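PDB 3K25: Slr1438 protein from Synechocystis sp., which is of uncertain function but probably binds carbohydrate and may act as a sugar isomerase of the aldose 1-epimerase type. Local coordinates for residues R31-E37 with F48-F53; Q43-Y47 with P165-C169. One frame throughout, in Å; residues are numbered along the deposited sequence.

In the fold
Both contacts involve the small antiparallel sheet near the N-terminal end of the fold and the chain that leaves it. Strands 34-40 and 43-44 are neighbours in that sheet, and the segments alternate along the chain: R31-E37, Q43-Y47, F48-F53, then, more than a hundred residues later, P165-C169. In interaction 1 the loop leaving strand 43-44 turns back over strand 34-40; in interaction 2 the residues just before that loop pair with strand 157-168 of a second, larger sheet. The centres lie about 12 Å apart, and L46 CD1 packs on V35 CG1 at 3.6 Å. Interaction 2 joins the four-stranded sheet to the larger one, while interaction 1 folds the following loop onto the small sheet.

Interaction 1 (R31-E37 with F48-F53); sequences RGGLVTE and FDRERF
T36 and F48 mark the closest backbone approach, their CA atoms 6.4 Å apart, where the loop F48-F53 folds back beside the strand at residues 34-37 and meets it through side chains. The two phenylalanines are layered between T36 and R31. T36 lays CB over one face of the F48 ring, 3.5 Å from its centroid, in a CH-pi contact. F48 CZ in turn sits over the centre of the F53 ring, and the guanidinium of R31 lies over the opposite face of F53, toward its rim. This last meeting is an off-centre cation-pi interaction, with R31 CZ 4.2 Å from the centroid of F53 and the two planes inclined by 38°. Bends at chi2 (-63°) and chi3 bring the R31 guanidinium over the ring, and CG also touches F53 CZ. L34 adds CD2, which lies 4.0 Å from F53 CE2. The strand carries a classic beta bulge here, T36 and E37 both facing S26 of the adjacent strand 23-28, and T36 OG1 is hydrogen-bonded to S26 O. Beyond F48, E37 meets R50 in a side-on salt bridge. R50 NE points almost straight at E37 OE2 (2.8 Å), in the guanidinium plane, while R50 NH2 reaches E37 OE1 at 3.1 Å from a more tilted position; both oxygens use their syn lone pairs. Without the carboxylate, as with an alanine here, R50 would probably lose this countercharge and its extended chain would be set free to turn. Within the loop, D49 OD1 accepts from R52 N in an Asx motif.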
loop_
_atom_site.group_PDB
_atom_site.type_symbol
_atom_site.label_atom_id
_atom_site.label_comp_id
_atom_site.label_asym_id
_atom_site.label_seq_id
_atom_site.Cartn_x
_atom_site.Cartn_y
_atom_site.Cartn_z
ATOM N N ARG A 31 -3.153 13.400 -2.306
ATOM C CA ARG A 31 -3.446 12.294 -3.212
ATOM C C ARG A 31 -3.468 10.958 -2.493
ATOM O O ARG A 31 -2.817 10.010 -2.929
ATOM C CB ARG A 31 -2.400 12.197 -4.320
ATOM C CG ARG A 31 -2.355 13.360 -5.252
ATOM C CD ARG A 31 -3.633 13.520 -6.026
ATOM N NE ARG A 31 -3.318 13.776 -7.426
ATOM C CZ ARG A 31 -3.073 12.816 -8.306
ATOM N NH1 ARG A 31 -3.127 11.555 -7.918
ATOM N NH2 ARG A 31 -2.747 13.117 -9.555
ATOM N N GLY A 32 -4.191 10.880 -1.386
ATOM C CA GLY A 32 -4.269 9.629 -0.657
ATOM C C GLY A 32 -3.174 9.369 0.361
ATOM O O GLY A 32 -2.940 8.214 0.700
ATOM N N GLY A 33 -2.525 10.415 0.871
ATOM C CA GLY A 33 -1.454 10.223 1.846
ATOM C C GLY A 33 -0.427 9.272 1.259
ATOM O O GLY A 33 0.117 8.402 1.935
ATOM N N LEU A 34 -0.165 9.476 -0.024
ATOM C CA LEU A 34 0.719 8.649 -0.817
ATOM C C LEU A 34 2.212 8.950 -0.853
ATOM O O LEU A 34 2.628 10.087 -1.096
ATOM C CB LEU A 34 0.198 8.637 -2.267
ATOM C CG LEU A 34 1.027 7.928 -3.345
ATOM C CD1 LEU A 34 0.989 6.418 -3.098
ATOM C CD2 LEU A 34 0.488 8.254 -4.730
ATOM N N VAL A 35 3.003 7.903 -0.613
ATOM C CA VAL A 35 4.463 7.949 -0.710
ATOM C C VAL A 35 4.626 7.680 -2.211
ATOM O O VAL A 35 4.206 6.631 -2.697
ATOM C CB VAL A 35 5.144 6.773 0.051
ATOM C CG1 VAL A 35 6.605 6.655 -0.364
ATOM C CG2 VAL A 35 5.056 6.992 1.533
ATOM N N THR A 36 5.210 8.605 -2.954
ATOM C CA THR A 36 5.347 8.385 -4.383
ATOM C C THR A 36 6.708 7.838 -4.763
ATOM O O THR A 36 6.800 6.844 -5.475
ATOM C CB THR A 36 5.126 9.676 -5.148
ATOM O OG1 THR A 36 6.060 10.657 -4.680
ATOM C CG2 THR A 36 3.724 10.192 -4.919
ATOM N N GLU A 37 7.764 8.491 -4.287
ATOM C CA GLU A 37 9.123 8.061 -4.610
ATOM C C GLU A 37 9.998 7.967 -3.375
ATOM O O GLU A 37 9.792 8.687 -2.403
ATOM C CB GLU A 37 9.762 9.029 -5.612
ATOM C CG GLU A 37 8.879 9.361 -6.801
ATOM C CD GLU A 37 9.629 10.056 -7.926
ATOM O OE1 GLU A 37 10.533 10.875 -7.646
ATOM O OE2 GLU A 37 9.303 9.791 -9.099
ATOM N N PHE A 48 7.644 4.570 -9.996
ATOM C CA PHE A 48 6.606 5.589 -10.044
ATOM C C PHE A 48 6.371 6.151 -11.434
ATOM O O PHE A 48 7.274 6.704 -12.050
ATOM C CB PHE A 48 6.953 6.735 -9.091
ATOM C CG PHE A 48 5.783 7.621 -8.759
ATOM C CD1 PHE A 48 4.672 7.105 -8.090
ATOM C CD2 PHE A 48 5.789 8.968 -9.110
ATOM C CE1 PHE A 48 3.580 7.916 -7.772
ATOM C CE2 PHE A 48 4.702 9.787 -8.797
ATOM C CZ PHE A 48 3.592 9.256 -8.124
ATOM N N ASP A 49 5.145 6.016 -11.917
ATOM C CA ASP A 49 4.792 6.514 -13.238
ATOM C C ASP A 49 4.400 7.992 -13.148
ATOM O O ASP A 49 3.232 8.325 -12.931
ATOM C CB ASP A 49 3.627 5.702 -13.797
ATOM C CG ASP A 49 3.339 6.024 -15.246
ATOM O OD1 ASP A 49 3.535 7.201 -15.628
ATOM O OD2 ASP A 49 2.905 5.110 -15.991
ATOM N N ARG A 50 5.386 8.868 -13.338
ATOM C CA ARG A 50 5.197 10.319 -13.265
ATOM C C ARG A 50 4.206 10.899 -14.262
ATOM O O ARG A 50 3.340 11.694 -13.893
ATOM C CB ARG A 50 6.542 11.029 -13.422
ATOM C CG ARG A 50 7.525 10.751 -12.295
ATOM C CD ARG A 50 8.830 11.476 -12.512
ATOM N NE ARG A 50 9.768 11.206 -11.430
ATOM C CZ ARG A 50 11.049 11.555 -11.443
ATOM N NH1 ARG A 50 11.551 12.192 -12.492
ATOM N NH2 ARG A 50 11.830 11.265 -10.405
ATOM N N GLU A 51 4.333 10.513 -15.524
ATOM C CA GLU A 51 3.434 11.017 -16.545
ATOM C C GLU A 51 1.991 10.715 -16.200
ATOM O O GLU A 51 1.133 11.595 -16.223
ATOM C CB GLU A 51 3.785 10.399 -17.886
ATOM C CG GLU A 51 5.030 10.987 -18.489
ATOM C CD GLU A 51 5.738 10.010 -19.385
ATOM O OE1 GLU A 51 6.418 9.112 -18.839
ATOM O OE2 GLU A 51 5.603 10.131 -20.624
ATOM N N ARG A 52 1.727 9.460 -15.872
ATOM C CA ARG A 52 0.380 9.048 -15.521
ATOM C C ARG A 52 -0.142 9.857 -14.331
ATOM O O ARG A 52 -1.296 10.287 -14.326
ATOM C CB ARG A 52 0.373 7.564 -15.184
ATOM C CG ARG A 52 -0.995 6.978 -14.949
ATOM C CD ARG A 52 -0.851 5.579 -14.399
ATOM N NE ARG A 52 -2.140 4.957 -14.128
ATOM C CZ ARG A 52 -2.934 4.438 -15.059
ATOM N NH1 ARG A 52 -2.568 4.462 -16.335
ATOM N NH2 ARG A 52 -4.095 3.896 -14.711
ATOM N N PHE A 53 0.721 10.071 -13.338
ATOM C CA PHE A 53 0.361 10.809 -12.127
ATOM C C PHE A 53 -0.098 12.233 -12.435
ATOM O O PHE A 53 -0.586 12.953 -11.551
ATOM C CB PHE A 53 1.557 10.861 -11.171
ATOM C CG PHE A 53 1.205 11.288 -9.766
ATOM C CD1 PHE A 53 1.820 12.395 -9.191
ATOM C CD2 PHE A 53 0.297 10.546 -9.001
ATOM C CE1 PHE A 53 1.550 12.764 -7.868
ATOM C CE2 PHE A 53 0.011 10.896 -7.678
ATOM C CZ PHE A 53 0.639 12.008 -7.107
#

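Interaction 2 (Q43-Y47 with P165-C169); sequences QPILY and PYFFC
P44 and F168 lie side by side and point the same way, P44 CG placed over one face of the phenylalanine ring, toward its rim, and 4.1 Å from F168 CD2. The F168 ring comes alongside P44 because chi1 (-173°) turns CG opposite the backbone N. On the other side of the backbone, L46 and F167 both set out away from the partner segment, yet L46 CD2 returns to 4.1 Å from F167 CD1, and I45 O lies at the edge of the F167 ring. Y47 and Y166 share the face of F168 and P44: their CB atoms are 4.2 Å apart, after which Y166 turns its ring away to stack on H164. Both tyrosine rings also meet Y250.

Two nearly straight backbone bonds hold these side chains in register, F168 N to I45 O (3.0 Å) and Y47 N to Y166 O (2.8 Å). They flank L46 and F167, which form a single non-hydrogen-bonded antiparallel pair. Through this isolated bridge the end of the small sheet is joined to strand 157-168 of a large one, consistent with the β-supersandwich of the galactose mutarotase clan.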
loop_
_atom_site.group_PDB
_atom_site.type_symbol
_atom_site.label_atom_id
_atom_site.label_comp_id
_atom_site.label_asym_id
_atom_site.label_seq_id
_atom_site.Cartn_x
_atom_site.Cartn_y
_atom_site.Cartn_z
ATOM N N GLN A 43 19.599 5.819 -5.543
ATOM C CA GLN A 43 18.989 4.765 -6.332
ATOM C C GLN A 43 17.505 4.622 -5.959
ATOM O O GLN A 43 17.140 4.585 -4.778
ATOM C CB GLN A 43 19.747 3.452 -6.123
ATOM C CG GLN A 43 19.824 3.004 -4.676
ATOM C CD GLN A 43 20.896 1.957 -4.440
ATOM O OE1 GLN A 43 20.954 0.940 -5.136
ATOM N NE2 GLN A 43 21.750 2.198 -3.448
ATOM N N PRO A 44 16.627 4.571 -6.974
ATOM C CA PRO A 44 15.176 4.437 -6.797
ATOM C C PRO A 44 14.739 3.088 -6.245
ATOM O O PRO A 44 14.816 2.065 -6.925
ATOM C CB PRO A 44 14.634 4.673 -8.203
ATOM C CG PRO A 44 15.723 4.118 -9.070
ATOM C CD PRO A 44 16.967 4.671 -8.405
ATOM N N ILE A 45 14.270 3.090 -5.008
ATOM C CA ILE A 45 13.808 1.862 -4.403
ATOM C C ILE A 45 12.339 1.617 -4.755
ATOM O O ILE A 45 11.888 0.474 -4.764
ATOM C CB ILE A 45 14.073 1.890 -2.878
ATOM C CG1 ILE A 45 13.148 0.938 -2.144
ATOM C CG2 ILE A 45 13.943 3.283 -2.349
ATOM C CD1 ILE A 45 13.601 0.736 -0.714
ATOM N N LEU A 46 11.605 2.686 -5.082
ATOM C CA LEU A 46 10.199 2.569 -5.492
ATOM C C LEU A 46 10.040 2.914 -6.964
ATOM O O LEU A 46 10.833 3.681 -7.514
ATOM C CB LEU A 46 9.306 3.521 -4.700
ATOM C CG LEU A 46 8.953 3.141 -3.265
ATOM C CD1 LEU A 46 8.158 4.269 -2.597
ATOM C CD2 LEU A 46 8.152 1.855 -3.295
ATOM N N TYR A 47 9.020 2.345 -7.603
ATOM C CA TYR A 47 8.734 2.627 -9.009
ATOM C C TYR A 47 7.626 3.662 -9.025
ATOM O O TYR A 47 6.746 3.621 -8.167
ATOM C CB TYR A 47 8.253 1.370 -9.729
ATOM C CG TYR A 47 7.477 1.639 -11.013
ATOM C CD1 TYR A 47 6.125 2.013 -10.982
ATOM C CD2 TYR A 47 8.085 1.487 -12.258
ATOM C CE1 TYR A 47 5.403 2.221 -12.163
ATOM C CE2 TYR A 47 7.377 1.693 -13.439
ATOM C CZ TYR A 47 6.040 2.056 -13.388
ATOM O OH TYR A 47 5.349 2.231 -14.568
ATOM N N PRO A 165 2.842 -1.291 -2.097
ATOM C CA PRO A 165 4.133 -0.797 -2.594
ATOM C C PRO A 165 4.578 -1.337 -3.953
ATOM O O PRO A 165 4.486 -2.537 -4.227
ATOM C CB PRO A 165 5.106 -1.191 -1.483
ATOM C CG PRO A 165 4.537 -2.502 -1.015
ATOM C CD PRO A 165 3.033 -2.187 -0.940
ATOM N N TYR A 166 5.064 -0.429 -4.793
ATOM C CA TYR A 166 5.587 -0.765 -6.115
ATOM C C TYR A 166 7.111 -0.678 -6.032
ATOM O O TYR A 166 7.674 0.409 -6.185
ATOM C CB TYR A 166 5.118 0.246 -7.153
ATOM C CG TYR A 166 3.661 0.167 -7.514
ATOM C CD1 TYR A 166 3.260 -0.404 -8.717
ATOM C CD2 TYR A 166 2.688 0.714 -6.682
ATOM C CE1 TYR A 166 1.934 -0.421 -9.093
ATOM C CE2 TYR A 166 1.351 0.704 -7.044
ATOM C CZ TYR A 166 0.977 0.138 -8.256
ATOM O OH TYR A 166 -0.344 0.158 -8.651
ATOM N N PHE A 167 7.779 -1.801 -5.785
ATOM C CA PHE A 167 9.234 -1.790 -5.695
ATOM C C PHE A 167 9.883 -1.825 -7.070
ATOM O O PHE A 167 9.438 -2.567 -7.959
ATOM C CB PHE A 167 9.700 -2.960 -4.858
ATOM C CG PHE A 167 9.179 -2.922 -3.459
ATOM C CD1 PHE A 167 9.566 -1.903 -2.596
ATOM C CD2 PHE A 167 8.296 -3.900 -3.000
ATOM C CE1 PHE A 167 9.091 -1.853 -1.301
ATOM C CE2 PHE A 167 7.812 -3.863 -1.704
ATOM C CZ PHE A 167 8.210 -2.835 -0.844
ATOM N N PHE A 168 10.924 -1.004 -7.244
ATOM C CA PHE A 168 11.630 -0.920 -8.524
ATOM C C PHE A 168 12.217 -2.275 -8.836
ATOM O O PHE A 168 12.798 -2.919 -7.970
ATOM C CB PHE A 168 12.745 0.130 -8.471
ATOM C CG PHE A 168 13.408 0.388 -9.811
ATOM C CD1 PHE A 168 12.661 0.835 -10.902
ATOM C CD2 PHE A 168 14.778 0.186 -9.980
ATOM C CE1 PHE A 168 13.267 1.079 -12.141
ATOM C CE2 PHE A 168 15.389 0.429 -11.215
ATOM C CZ PHE A 168 14.629 0.875 -12.296
ATOM N N CYS A 169 12.071 -2.704 -10.080
ATOM C CA CYS A 169 12.575 -4.004 -10.463
ATOM C C CYS A 169 12.626 -4.145 -11.979
ATOM O O CYS A 169 11.595 -4.335 -12.624
ATOM C CB CYS A 169 11.662 -5.070 -9.873
ATOM S SG CYS A 169 12.303 -6.733 -10.011
#